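Local coordinates for regulator of polyketide synthase expression (PDB 3ONQ), which is of unknown function but probably regulates transcription by binding DNA through a C-terminal PucR-type helix-turn-helix domain, at residues B[30-35]-B[43-48]; B[68-73]-B[116-121]; B[183-188]-B[248-253]; B[210-215]-B[224-229]. All coordinates share one frame; numbering follows the deposited sequence.

Contact 1 of 4, residues B[30-35]-B[43-48]; sequences ECLLTN and SLMNIL
Leu32, which meets Met45 through its side chain, has a backbone oxygen held twice: Asn35 N lies 3.1 Å from Leu32 O, and Ser137 OG of helix 132-149 donates to the same atom. The first bond belongs to a Schellman motif. It closes the end of helix 21-33, with Asn35 as the C-prime residue, whose positive phi (68°) turns the chain away from the helix, while Met36 N reaches back to Cys31 O.

Across the contact there is only apolar packing. Leu32 and Met45 point at each other tip to tip, with Leu32 CD1 4.1 Å from the selenium atom SE of the selenomethionine at Met45 and 4.2 Å from Met45 CE. Met45 starts with CG anti to its carbonyl carbon (chi1 -65°) and then bends at both following torsions, which curls SE and CE round to the leucine methyl. Next to this pair, Cys31 SG approaches Leu44 CD1 at 4.4 Å.

Helices 21-33 and 39-48 are consecutive in the chain, and the CA atoms of Cys31 and Leu44 are 9.6 Å apart; Leu32 and Met45 bridge the interval by their ends. The touching residues are all buried: Leu32 is also covered by Val133 and Leu140 of helix 132-149, and Met45 by Trp50 and Phe54. From the same turn of helix 39-48, Ser43 OG hydrogen-bonds Glu30 OE1 of the second subunit.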
loop_
_atom_site.group_PDB
_atom_site.type_symbol
_atom_site.label_atom_id
_atom_site.label_comp_id
_atom_site.label_asym_id
_atom_site.label_seq_id
_atom_site.Cartn_x
_atom_site.Cartn_y
_atom_site.Cartn_z
ATOM N N GLU B 30 -17.695 9.886 0.907
ATOM C CA GLU B 30 -17.801 8.618 1.619
ATOM C C GLU B 30 -16.635 7.690 1.327
ATOM O O GLU B 30 -16.183 6.976 2.222
ATOM C CB GLU B 30 -19.130 7.909 1.324
ATOM C CG GLU B 30 -20.341 8.631 1.878
ATOM C CD GLU B 30 -21.640 7.912 1.537
ATOM O OE1 GLU B 30 -21.576 6.720 1.153
ATOM O OE2 GLU B 30 -22.714 8.541 1.647
ATOM N N CYS B 31 -16.156 7.676 0.081
ATOM C CA CYS B 31 -15.017 6.832 -0.238
ATOM C C CYS B 31 -13.811 7.264 0.599
ATOM O O CYS B 31 -13.152 6.446 1.227
ATOM C CB CYS B 31 -14.680 6.880 -1.728
ATOM S SG CYS B 31 -15.933 6.108 -2.810
ATOM N N LEU B 32 -13.540 8.559 0.608
ATOM C CA LEU B 32 -12.386 9.074 1.319
ATOM C C LEU B 32 -12.511 8.785 2.809
ATOM O O LEU B 32 -11.556 8.351 3.448
ATOM C CB LEU B 32 -12.232 10.577 1.073
ATOM C CG LEU B 32 -11.935 10.990 -0.372
ATOM C CD1 LEU B 32 -12.077 12.490 -0.550
ATOM C CD2 LEU B 32 -10.545 10.508 -0.798
ATOM N N LEU B 33 -13.695 9.028 3.363
ATOM C CA LEU B 33 -13.908 8.829 4.793
ATOM C C LEU B 33 -13.752 7.353 5.169
ATOM O O LEU B 33 -13.377 7.033 6.300
ATOM C CB LEU B 33 -15.289 9.351 5.209
ATOM C CG LEU B 33 -15.470 9.753 6.668
ATOM C CD1 LEU B 33 -14.328 10.661 7.099
ATOM C CD2 LEU B 33 -16.815 10.448 6.857
ATOM N N THR B 34 -14.031 6.456 4.222
ATOM C CA THR B 34 -13.926 5.016 4.480
ATOM C C THR B 34 -12.594 4.414 4.017
ATOM O O THR B 34 -12.473 3.203 3.858
ATOM C CB THR B 34 -15.134 4.205 3.904
ATOM O OG1 THR B 34 -15.177 4.316 2.477
ATOM C CG2 THR B 34 -16.455 4.701 4.493
ATOM N N ASN B 35 -11.596 5.275 3.827
ATOM C CA ASN B 35 -10.232 4.854 3.484
ATOM C C ASN B 35 -10.055 4.225 2.100
ATOM O O ASN B 35 -9.150 3.418 1.890
ATOM C CB ASN B 35 -9.653 3.912 4.549
ATOM C CG ASN B 35 -8.148 3.725 4.406
ATOM O OD1 ASN B 35 -7.429 4.656 4.055
ATOM N ND2 ASN B 35 -7.674 2.512 4.657
ATOM N N SER B 43 -10.278 9.007 -9.951
ATOM C CA SER B 43 -11.147 9.402 -11.061
ATOM C C SER B 43 -12.313 10.285 -10.596
ATOM O O SER B 43 -12.642 11.285 -11.237
ATOM C CB SER B 43 -11.676 8.175 -11.833
ATOM O OG SER B 43 -10.639 7.526 -12.559
ATOM N N LEU B 44 -12.944 9.918 -9.487
ATOM C CA LEU B 44 -14.029 10.747 -8.972
ATOM C C LEU B 44 -13.531 12.151 -8.646
ATOM O O LEU B 44 -14.179 13.144 -8.972
ATOM C CB LEU B 44 -14.658 10.118 -7.735
ATOM C CG LEU B 44 -15.420 8.813 -7.960
ATOM C CD1 LEU B 44 -15.995 8.345 -6.644
ATOM C CD2 LEU B 44 -16.518 8.998 -8.979
HETATM N N MSE B 45 -12.379 12.240 -7.989
HETATM C CA MSE B 45 -11.831 13.550 -7.649
HETATM C C MSE B 45 -11.435 14.292 -8.936
HETATM O O MSE B 45 -11.639 15.501 -9.061
HETATM C CB MSE B 45 -10.641 13.412 -6.701
HETATM C CG MSE B 45 -11.027 12.843 -5.334
HETATM SE SE MSE B 45 -12.098 14.115 -4.314
HETATM C CE MSE B 45 -10.588 15.051 -3.494
ATOM N N ASN B 46 -10.876 13.562 -9.893
ATOM C CA ASN B 46 -10.615 14.140 -11.217
ATOM C C ASN B 46 -11.851 14.810 -11.794
ATOM O O ASN B 46 -11.805 15.940 -12.252
ATOM C CB ASN B 46 -10.176 13.049 -12.184
ATOM C CG ASN B 46 -8.701 13.069 -12.457
ATOM O OD1 ASN B 46 -8.110 14.132 -12.648
ATOM N ND2 ASN B 46 -8.091 11.887 -12.494
ATOM N N ILE B 47 -12.965 14.085 -11.787
ATOM C CA ILE B 47 -14.221 14.582 -12.334
ATOM C C ILE B 47 -14.689 15.840 -11.621
ATOM O O ILE B 47 -15.251 16.745 -12.236
ATOM C CB ILE B 47 -15.312 13.488 -12.246
ATOM C CG1 ILE B 47 -15.085 12.441 -13.335
ATOM C CG2 ILE B 47 -16.696 14.088 -12.362
ATOM C CD1 ILE B 47 -15.539 11.042 -12.948
ATOM N N LEU B 48 -14.456 15.888 -10.311
ATOM C CA LEU B 48 -14.828 17.041 -9.503
ATOM C C LEU B 48 -13.903 18.235 -9.727
ATOM O O LEU B 48 -14.245 19.358 -9.364
ATOM C CB LEU B 48 -14.832 16.670 -8.016
ATOM C CG LEU B 48 -16.035 15.848 -7.543
ATOM C CD1 LEU B 48 -15.854 15.440 -6.086
ATOM C CD2 LEU B 48 -17.319 16.651 -7.724
#

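Contact 2 of 4, residues B[68-73]-B[116-121]; sequences ASTSLA and PAFSED
One face of the Phe118 ring carries the methyl of Thr70: CG2 stands 4.0 Å above the ring plane, displaced toward the rim, and its nearest ring atom is Phe118 CZ at 4.1 Å. Leu95 of strand 94-100 touches both Thr70 and the phenylalanine, drawing the pair against the sheet.

Thr70 is two-sided. CG2 sits anti to its backbone N and OG1 beside it (chi1 -70°), an arrangement that sends the methyl to the aromatic ring and the hydroxyl to the backbone just before it. Thr70 OG1 donates to Ala117 O at 2.5 Å, very short for such a bond, and the exact length is doubtful. The hydroxyl also lies near Ser66 O, a weak bond within its own helix. A turn further along the helix, Ala73 CB packs on Ala117 CB at 3.7 Å, while the Thr70 and Ala117 CA atoms are only 5.0 Å apart, a closeness that the small alanine side chains permit. With a valine in place of Thr70, Ala117 O would probably lose its hydroxyl donor and the loop its polar tie to the helix.

Ala117 and Ser119 are further bound through backbone hydrogen bonds to Ser64 and Val62. Beyond them Ser119 OG accepts from Asp121 N at 2.9 Å, an ST turn. The contact thus joins the first half of helix 67-80 to the loop between helix 107-114 and strand 124-131, in the alpha-beta-alpha sandwich part of the protein.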
loop_
_atom_site.group_PDB
_atom_site.type_symbol
_atom_site.label_atom_id
_atom_site.label_comp_id
_atom_site.label_asym_id
_atom_site.label_seq_id
_atom_site.Cartn_x
_atom_site.Cartn_y
_atom_site.Cartn_z
ATOM N N ALA B 68 -27.026 23.440 5.669
ATOM C CA ALA B 68 -27.071 24.242 4.455
ATOM C C ALA B 68 -26.386 25.592 4.660
ATOM O O ALA B 68 -25.699 26.088 3.775
ATOM C CB ALA B 68 -28.509 24.442 4.002
ATOM N N SER B 69 -26.575 26.182 5.834
ATOM C CA SER B 69 -26.021 27.501 6.100
ATOM C C SER B 69 -24.499 27.436 6.198
ATOM O O SER B 69 -23.786 28.257 5.617
ATOM C CB SER B 69 -26.601 28.074 7.387
ATOM O OG SER B 69 -25.996 29.315 7.695
ATOM N N THR B 70 -24.004 26.448 6.933
ATOM C CA THR B 70 -22.573 26.284 7.072
ATOM C C THR B 70 -21.914 25.980 5.721
ATOM O O THR B 70 -20.854 26.520 5.412
ATOM C CB THR B 70 -22.231 25.208 8.115
ATOM O OG1 THR B 70 -22.573 25.692 9.420
ATOM C CG2 THR B 70 -20.741 24.892 8.084
ATOM N N SER B 71 -22.553 25.139 4.912
ATOM C CA SER B 71 -22.007 24.772 3.605
ATOM C C SER B 71 -21.884 25.971 2.677
ATOM O O SER B 71 -20.925 26.077 1.905
ATOM C CB SER B 71 -22.871 23.707 2.918
ATOM O OG SER B 71 -22.817 22.469 3.608
ATOM N N LEU B 72 -22.873 26.856 2.732
ATOM C CA LEU B 72 -22.855 28.056 1.908
ATOM C C LEU B 72 -21.729 28.969 2.366
ATOM O O LEU B 72 -20.950 29.480 1.554
ATOM C CB LEU B 72 -24.192 28.785 1.997
ATOM C CG LEU B 72 -24.252 30.113 1.244
ATOM C CD1 LEU B 72 -23.809 29.915 -0.199
ATOM C CD2 LEU B 72 -25.651 30.718 1.318
ATOM N N ALA B 73 -21.651 29.166 3.677
ATOM C CA ALA B 73 -20.592 29.957 4.279
ATOM C C ALA B 73 -19.209 29.445 3.871
ATOM O O ALA B 73 -18.351 30.224 3.488
ATOM C CB ALA B 73 -20.735 29.964 5.780
ATOM N N PRO B 116 -17.181 31.191 12.214
ATOM C CA PRO B 116 -18.512 31.630 12.649
ATOM C C PRO B 116 -19.623 30.673 12.217
ATOM O O PRO B 116 -20.672 30.638 12.855
ATOM C CB PRO B 116 -18.677 32.987 11.949
ATOM C CG PRO B 116 -17.295 33.452 11.687
ATOM C CD PRO B 116 -16.513 32.211 11.388
ATOM N N ALA B 117 -19.399 29.906 11.156
ATOM C CA ALA B 117 -20.406 28.955 10.697
ATOM C C ALA B 117 -20.429 27.659 11.511
ATOM O O ALA B 117 -21.198 26.742 11.198
ATOM C CB ALA B 117 -20.206 28.641 9.225
ATOM N N PHE B 118 -19.586 27.571 12.538
ATOM C CA PHE B 118 -19.536 26.368 13.377
ATOM C C PHE B 118 -19.901 26.725 14.809
ATOM O O PHE B 118 -19.481 27.760 15.326
ATOM C CB PHE B 118 -18.145 25.703 13.359
ATOM C CG PHE B 118 -17.814 25.010 12.072
ATOM C CD1 PHE B 118 -18.221 23.705 11.843
ATOM C CD2 PHE B 118 -17.082 25.665 11.083
ATOM C CE1 PHE B 118 -17.918 23.062 10.635
ATOM C CE2 PHE B 118 -16.773 25.038 9.885
ATOM C CZ PHE B 118 -17.191 23.727 9.668
ATOM N N SER B 119 -20.675 25.862 15.452
ATOM C CA SER B 119 -21.109 26.112 16.818
ATOM C C SER B 119 -19.939 26.340 17.762
ATOM O O SER B 119 -18.964 25.584 17.762
ATOM C CB SER B 119 -21.972 24.961 17.334
ATOM O OG SER B 119 -22.104 25.057 18.736
ATOM N N GLU B 120 -20.052 27.390 18.570
ATOM C CA GLU B 120 -19.064 27.710 19.590
ATOM C C GLU B 120 -19.134 26.718 20.745
ATOM O O GLU B 120 -18.218 26.647 21.565
ATOM C CB GLU B 120 -19.299 29.131 20.129
ATOM C CG GLU B 120 -19.129 30.251 19.102
ATOM C CD GLU B 120 -17.673 30.640 18.884
ATOM O OE1 GLU B 120 -16.899 30.642 19.868
ATOM O OE2 GLU B 120 -17.303 30.940 17.726
ATOM N N ASP B 121 -20.224 25.961 20.814
ATOM C CA ASP B 121 -20.470 25.065 21.950
ATOM C C ASP B 121 -19.998 23.649 21.658
ATOM O O ASP B 121 -20.164 22.750 22.481
ATOM C CB ASP B 121 -21.962 25.020 22.302
ATOM C CG ASP B 121 -22.513 26.377 22.714
ATOM O OD1 ASP B 121 -21.836 27.095 23.480
ATOM O OD2 ASP B 121 -23.632 26.719 22.268
#

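Contact 3 of 4, residues B[183-188]-B[248-253]; sequences RNVYQV and YVLTTA. With SO4 (sulfate ion), chain O.
The axes of the short helical segments 183-188 and 248-253 pass 9.2 Å apart at a crossing angle of -73°, and the nearest CA atoms across them are those of Tyr186 and Ala253, 5.4 Å apart. Val185 fills the crossing. Its CG1, anti to the backbone N (chi1 -174°), reaches Ala253 CB at 3.6 Å and Leu250 CD2 at 3.7 Å. The valine and leucine side chains meet nearly at a right angle, Leu250 bringing only the end of its chain to the contact. Trp239 covers Val185, Val249 and Leu250 together, closing an apolar cluster.

Tyr186 meets Ala253 O mainly through CB, at 3.6 Å, with the near side of its ring obliquely beside the same oxygen; the end of the ring leads away from segment 248-253. Its hydroxyl hydrogen-bonds Asp261, further along that helix. Segment 248-253 belongs to the PucR C-terminal helix-turn-helix family region, and this crossing seats helix 175-190 against it; a wider pi-type turn at 183-186 lies in the helix just where the contact is made.

On the flank turned away from the valine, Thr252 OG1 donates to Tyr248 O at 3.0 Å, from the face of the carbonyl opposite to Thr252 N. Thr252 OG1 also hydrogen-bonds Tyr248 OH of the third subunit, and the two Tyr248 rings meet there with their planes inclined. Away from the crossing, Asn184 ND2 donates almost straight (167°) to O3 of a sulfate, probably from the crystallisation liquor, at 3.1 Å.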
loop_
_atom_site.group_PDB
_atom_site.type_symbol
_atom_site.label_atom_id
_atom_site.label_comp_id
_atom_site.label_asym_id
_atom_site.label_seq_id
_atom_site.Cartn_x
_atom_site.Cartn_y
_atom_site.Cartn_z
ATOM N N ARG B 183 5.725 6.133 15.553
ATOM C CA ARG B 183 6.786 6.761 14.779
ATOM C C ARG B 183 7.260 8.081 15.348
ATOM O O ARG B 183 8.461 8.317 15.435
ATOM C CB ARG B 183 6.348 6.991 13.331
ATOM C CG ARG B 183 5.958 5.743 12.583
ATOM C CD ARG B 183 7.160 4.857 12.361
ATOM N NE ARG B 183 6.851 3.686 11.545
ATOM C CZ ARG B 183 7.739 2.741 11.248
ATOM N NH1 ARG B 183 8.984 2.839 11.709
ATOM N NH2 ARG B 183 7.388 1.702 10.498
ATOM N N ASN B 184 6.324 8.951 15.705
ATOM C CA ASN B 184 6.674 10.324 16.048
ATOM C C ASN B 184 6.933 10.550 17.528
ATOM O O ASN B 184 7.443 11.596 17.909
ATOM C CB ASN B 184 5.597 11.303 15.596
ATOM C CG ASN B 184 5.396 11.297 14.087
ATOM O OD1 ASN B 184 6.252 10.832 13.342
ATOM N ND2 ASN B 184 4.257 11.805 13.640
ATOM N N VAL B 185 6.553 9.596 18.367
ATOM C CA VAL B 185 6.789 9.769 19.794
ATOM C C VAL B 185 7.717 8.671 20.313
ATOM O O VAL B 185 8.865 8.948 20.680
ATOM C CB VAL B 185 5.462 9.833 20.588
ATOM C CG1 VAL B 185 5.730 10.154 22.051
ATOM C CG2 VAL B 185 4.543 10.883 19.982
ATOM N N TYR B 186 7.239 7.427 20.307
ATOM C CA TYR B 186 8.014 6.300 20.828
ATOM C C TYR B 186 9.365 6.131 20.143
ATOM O O TYR B 186 10.396 6.077 20.809
ATOM C CB TYR B 186 7.207 5.011 20.723
ATOM C CG TYR B 186 7.989 3.736 20.960
ATOM C CD1 TYR B 186 8.206 3.247 22.249
ATOM C CD2 TYR B 186 8.488 3.000 19.888
ATOM C CE1 TYR B 186 8.912 2.050 22.459
ATOM C CE2 TYR B 186 9.185 1.824 20.087
ATOM C CZ TYR B 186 9.398 1.349 21.367
ATOM O OH TYR B 186 10.098 0.170 21.524
ATOM N N GLN B 187 9.366 6.043 18.817
ATOM C CA GLN B 187 10.613 5.838 18.090
ATOM C C GLN B 187 11.547 7.051 18.173
ATOM O O GLN B 187 12.758 6.899 18.171
ATOM C CB GLN B 187 10.352 5.431 16.631
ATOM C CG GLN B 187 10.018 3.956 16.484
ATOM C CD GLN B 187 10.083 3.482 15.035
ATOM O OE1 GLN B 187 9.824 4.248 14.104
ATOM N NE2 GLN B 187 10.448 2.219 14.842
ATOM N N VAL B 188 10.982 8.248 18.253
ATOM C CA VAL B 188 11.804 9.445 18.384
ATOM C C VAL B 188 12.488 9.450 19.753
ATOM O O VAL B 188 13.666 9.771 19.861
ATOM C CB VAL B 188 10.979 10.727 18.180
ATOM C CG1 VAL B 188 11.777 11.950 18.597
ATOM C CG2 VAL B 188 10.551 10.846 16.719
ATOM N N TYR B 248 0.287 11.494 29.924
ATOM C CA TYR B 248 -0.676 10.497 29.478
ATOM C C TYR B 248 -0.423 10.119 28.008
ATOM O O TYR B 248 -0.446 8.941 27.658
ATOM C CB TYR B 248 -2.102 11.000 29.685
ATOM C CG TYR B 248 -3.137 10.120 29.036
ATOM C CD1 TYR B 248 -3.419 8.860 29.536
ATOM C CD2 TYR B 248 -3.831 10.549 27.920
ATOM C CE1 TYR B 248 -4.365 8.051 28.935
ATOM C CE2 TYR B 248 -4.777 9.758 27.323
ATOM C CZ TYR B 248 -5.037 8.511 27.824
ATOM O OH TYR B 248 -5.988 7.725 27.212
ATOM N N VAL B 249 -0.164 11.112 27.156
ATOM C CA VAL B 249 0.209 10.841 25.762
ATOM C C VAL B 249 1.483 9.981 25.676
ATOM O O VAL B 249 1.525 8.976 24.974
ATOM C CB VAL B 249 0.396 12.147 24.949
ATOM C CG1 VAL B 249 0.850 11.834 23.514
ATOM C CG2 VAL B 249 -0.902 12.970 24.932
ATOM N N LEU B 250 2.513 10.358 26.419
ATOM C CA LEU B 250 3.766 9.609 26.378
ATOM C C LEU B 250 3.582 8.159 26.852
ATOM O O LEU B 250 4.085 7.211 26.228
ATOM C CB LEU B 250 4.832 10.326 27.201
ATOM C CG LEU B 250 5.384 11.618 26.589
ATOM C CD1 LEU B 250 6.047 12.483 27.652
ATOM C CD2 LEU B 250 6.363 11.309 25.463
ATOM N N THR B 251 2.840 7.994 27.938
ATOM C CA THR B 251 2.559 6.671 28.490
ATOM C C THR B 251 1.901 5.809 27.407
ATOM O O THR B 251 2.252 4.644 27.226
ATOM C CB THR B 251 1.645 6.779 29.736
ATOM O OG1 THR B 251 2.283 7.604 30.716
ATOM C CG2 THR B 251 1.346 5.405 30.346
ATOM N N THR B 252 0.969 6.403 26.670
ATOM C CA THR B 252 0.260 5.686 25.616
ATOM C C THR B 252 1.226 5.287 24.509
ATOM O O THR B 252 1.233 4.140 24.054
ATOM C CB THR B 252 -0.900 6.509 25.026
ATOM O OG1 THR B 252 -1.814 6.866 26.068
ATOM C CG2 THR B 252 -1.649 5.701 23.967
ATOM N N ALA B 253 2.066 6.227 24.097
ATOM C CA ALA B 253 3.074 5.933 23.085
ATOM C C ALA B 253 4.000 4.772 23.494
ATOM O O ALA B 253 4.363 3.932 22.664
ATOM C CB ALA B 253 3.884 7.190 22.756
HETATM S S SO4 O . 3.305 12.556 9.787
HETATM O O1 SO4 O . 3.168 13.789 10.561
HETATM O O2 SO4 O . 4.447 12.666 8.884
HETATM O O3 SO4 O . 3.528 11.420 10.680
HETATM O O4 SO4 O . 2.088 12.342 9.010
#

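Contact 4 of 4, residues B[210-215]-B[224-229]; sequences SSLENT and NTVRYR. With SO4 (sulfate ion), chain S.
Leu212 straddles the tight and the loose side of this contact. On the tight side its CD2 presses on Val226 CG1 at 3.4 Å, closer than carbon atoms usually pack, the two side chains sliding past each other in opposite directions. Thr215 CG2 joins them, 3.7 Å from Val226 CG1, and Phe205 of helix 198-207 lies against both Leu212 and Thr215. Toward solvent, Leu212 CD1 rests over one face of the Arg227 guanidinium, offset to its rim, with Arg227 NH2 at 3.2 Å. That arginine is lightly held: the weak bonds from NE and NH1 to Asn224 OD1 are both 3.4 Å long.

Helices 212-219 and 223-237, joined by a tight turn, form what is probably the helix-turn-helix of the PucR family, the second helix in the position expected of a recognition helix. Ser211 is the N-cap of the first, its OG accepting from Asn214 N.

On the far flank of helix 223-237, Arg229 extends from CG to NE (chi3 -178°) and holds a sulfate at the edge of its guanidinium, near the plane, with two nearly straight bonds, Arg229 NE to O4 at 2.8 Å and NH2 to O3 at 2.7 Å. NH1 hydrogen-bonds Thr201 OG1. The ion probably comes from the crystallisation liquor, though such ions often mark anion-binding pockets. Were Arg229 a leucine, the sulfate would probably lose its paired donors and Thr201 its partner.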
loop_
_atom_site.group_PDB
_atom_site.type_symbol
_atom_site.label_atom_id
_atom_site.label_comp_id
_atom_site.label_asym_id
_atom_site.label_seq_id
_atom_site.Cartn_x
_atom_site.Cartn_y
_atom_site.Cartn_z
ATOM N N SER B 210 5.841 10.232 38.038
ATOM C CA SER B 210 6.198 11.560 37.593
ATOM C C SER B 210 6.862 12.310 38.726
ATOM O O SER B 210 6.593 13.472 38.953
ATOM C CB SER B 210 4.962 12.309 37.115
ATOM O OG SER B 210 4.589 11.892 35.827
ATOM N N SER B 211 7.720 11.608 39.450
ATOM C CA SER B 211 8.503 12.202 40.530
ATOM C C SER B 211 9.962 12.330 40.130
ATOM O O SER B 211 10.613 11.323 39.833
ATOM C CB SER B 211 8.426 11.323 41.773
ATOM O OG SER B 211 9.468 11.676 42.669
ATOM N N LEU B 212 10.488 13.554 40.120
ATOM C CA LEU B 212 11.901 13.749 39.831
ATOM C C LEU B 212 12.767 12.972 40.805
ATOM O O LEU B 212 13.712 12.287 40.404
ATOM C CB LEU B 212 12.288 15.218 39.920
ATOM C CG LEU B 212 12.031 16.061 38.685
ATOM C CD1 LEU B 212 12.600 17.445 38.922
ATOM C CD2 LEU B 212 12.652 15.420 37.453
ATOM N N GLU B 213 12.452 13.098 42.090
ATOM C CA GLU B 213 13.275 12.487 43.128
ATOM C C GLU B 213 13.337 10.981 42.988
ATOM O O GLU B 213 14.417 10.399 43.058
ATOM C CB GLU B 213 12.788 12.862 44.535
ATOM C CG GLU B 213 13.206 14.253 44.958
ATOM C CD GLU B 213 14.706 14.457 44.825
ATOM O OE1 GLU B 213 15.110 15.529 44.322
ATOM O OE2 GLU B 213 15.473 13.544 45.215
ATOM N N ASN B 214 12.180 10.352 42.799
ATOM C CA ASN B 214 12.138 8.897 42.693
ATOM C C ASN B 214 12.832 8.410 41.437
ATOM O O ASN B 214 13.398 7.322 41.422
ATOM C CB ASN B 214 10.706 8.361 42.753
ATOM C CG ASN B 214 10.026 8.659 44.078
ATOM O OD1 ASN B 214 10.679 9.020 45.064
ATOM N ND2 ASN B 214 8.708 8.503 44.110
ATOM N N THR B 215 12.790 9.225 40.386
ATOM C CA THR B 215 13.431 8.870 39.126
ATOM C C THR B 215 14.947 8.951 39.316
ATOM O O THR B 215 15.659 7.998 39.017
ATOM C CB THR B 215 12.954 9.778 37.955
ATOM O OG1 THR B 215 11.533 9.665 37.800
ATOM C CG2 THR B 215 13.622 9.380 36.654
ATOM N N ASN B 224 18.538 17.110 38.674
ATOM C CA ASN B 224 18.749 18.024 37.550
ATOM C C ASN B 224 18.999 17.288 36.251
ATOM O O ASN B 224 18.669 17.777 35.171
ATOM C CB ASN B 224 19.926 18.965 37.812
ATOM C CG ASN B 224 19.617 20.004 38.870
ATOM O OD1 ASN B 224 18.458 20.204 39.233
ATOM N ND2 ASN B 224 20.655 20.681 39.364
ATOM N N THR B 225 19.599 16.110 36.354
ATOM C CA THR B 225 19.891 15.337 35.164
ATOM C C THR B 225 18.598 14.772 34.577
ATOM O O THR B 225 18.396 14.793 33.352
ATOM C CB THR B 225 20.931 14.243 35.449
ATOM O OG1 THR B 225 22.189 14.874 35.704
ATOM C CG2 THR B 225 21.079 13.320 34.262
ATOM N N VAL B 226 17.719 14.289 35.448
ATOM C CA VAL B 226 16.405 13.846 35.007
ATOM C C VAL B 226 15.665 15.019 34.370
ATOM O O VAL B 226 15.068 14.881 33.301
ATOM C CB VAL B 226 15.563 13.312 36.169
ATOM C CG1 VAL B 226 14.152 12.956 35.678
ATOM C CG2 VAL B 226 16.238 12.102 36.807
ATOM N N ARG B 227 15.714 16.171 35.036
ATOM C CA ARG B 227 15.055 17.377 34.543
ATOM C C ARG B 227 15.517 17.688 33.128
ATOM O O ARG B 227 14.710 17.916 32.232
ATOM C CB ARG B 227 15.374 18.553 35.461
ATOM C CG ARG B 227 14.167 19.332 35.947
ATOM C CD ARG B 227 14.600 20.527 36.797
ATOM N NE ARG B 227 15.243 20.112 38.044
ATOM C CZ ARG B 227 14.644 20.110 39.233
ATOM N NH1 ARG B 227 15.305 19.708 40.313
ATOM N NH2 ARG B 227 13.385 20.513 39.346
ATOM N N TYR B 228 16.829 17.686 32.936
ATOM C CA TYR B 228 17.420 18.003 31.648
ATOM C C TYR B 228 16.975 17.007 30.572
ATOM O O TYR B 228 16.611 17.399 29.457
ATOM C CB TYR B 228 18.952 18.047 31.780
ATOM C CG TYR B 228 19.705 18.300 30.486
ATOM C CD1 TYR B 228 19.983 19.599 30.060
ATOM C CD2 TYR B 228 20.158 17.244 29.702
ATOM C CE1 TYR B 228 20.682 19.839 28.879
ATOM C CE2 TYR B 228 20.854 17.474 28.516
ATOM C CZ TYR B 228 21.112 18.771 28.113
ATOM O OH TYR B 228 21.803 19.000 26.943
ATOM N N ARG B 229 16.996 15.721 30.892
ATOM C CA ARG B 229 16.529 14.718 29.929
ATOM C C ARG B 229 15.057 14.853 29.539
ATOM O O ARG B 229 14.712 14.693 28.364
ATOM C CB ARG B 229 16.816 13.301 30.420
ATOM C CG ARG B 229 18.306 13.011 30.523
ATOM C CD ARG B 229 18.547 11.755 31.321
ATOM N NE ARG B 229 19.967 11.468 31.470
ATOM C CZ ARG B 229 20.445 10.425 32.143
ATOM N NH1 ARG B 229 19.610 9.565 32.733
ATOM N NH2 ARG B 229 21.758 10.239 32.218
HETATM S S SO4 S . 22.976 12.927 29.895
HETATM O O1 SO4 S . 23.844 14.074 30.144
HETATM O O2 SO4 S . 23.114 12.488 28.507
HETATM O O3 SO4 S . 23.368 11.843 30.791
HETATM O O4 SO4 S . 21.590 13.316 30.142
#

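In the fold
From the N terminus, contact 1 closes the short connection between helices 21-33 and 39-48 at one end of the chain. Contact 2 follows in series: it brings helix 67-80 against the loop before strand 124-131, spanning two strands and helix 107-114 of the α/β part. Contact 3 (183-188 with 248-253) then closes a long loop over the C-terminal helices, and within it contact 4 ties the two helices of the helix-turn-helix, so contacts 3 and 4 nest and none cross. Their centres are 18 Å apart, on the other side of the chain's centre from contacts 1 and 2; contacts 1 and 4 are the farthest apart, about 49 Å between centres.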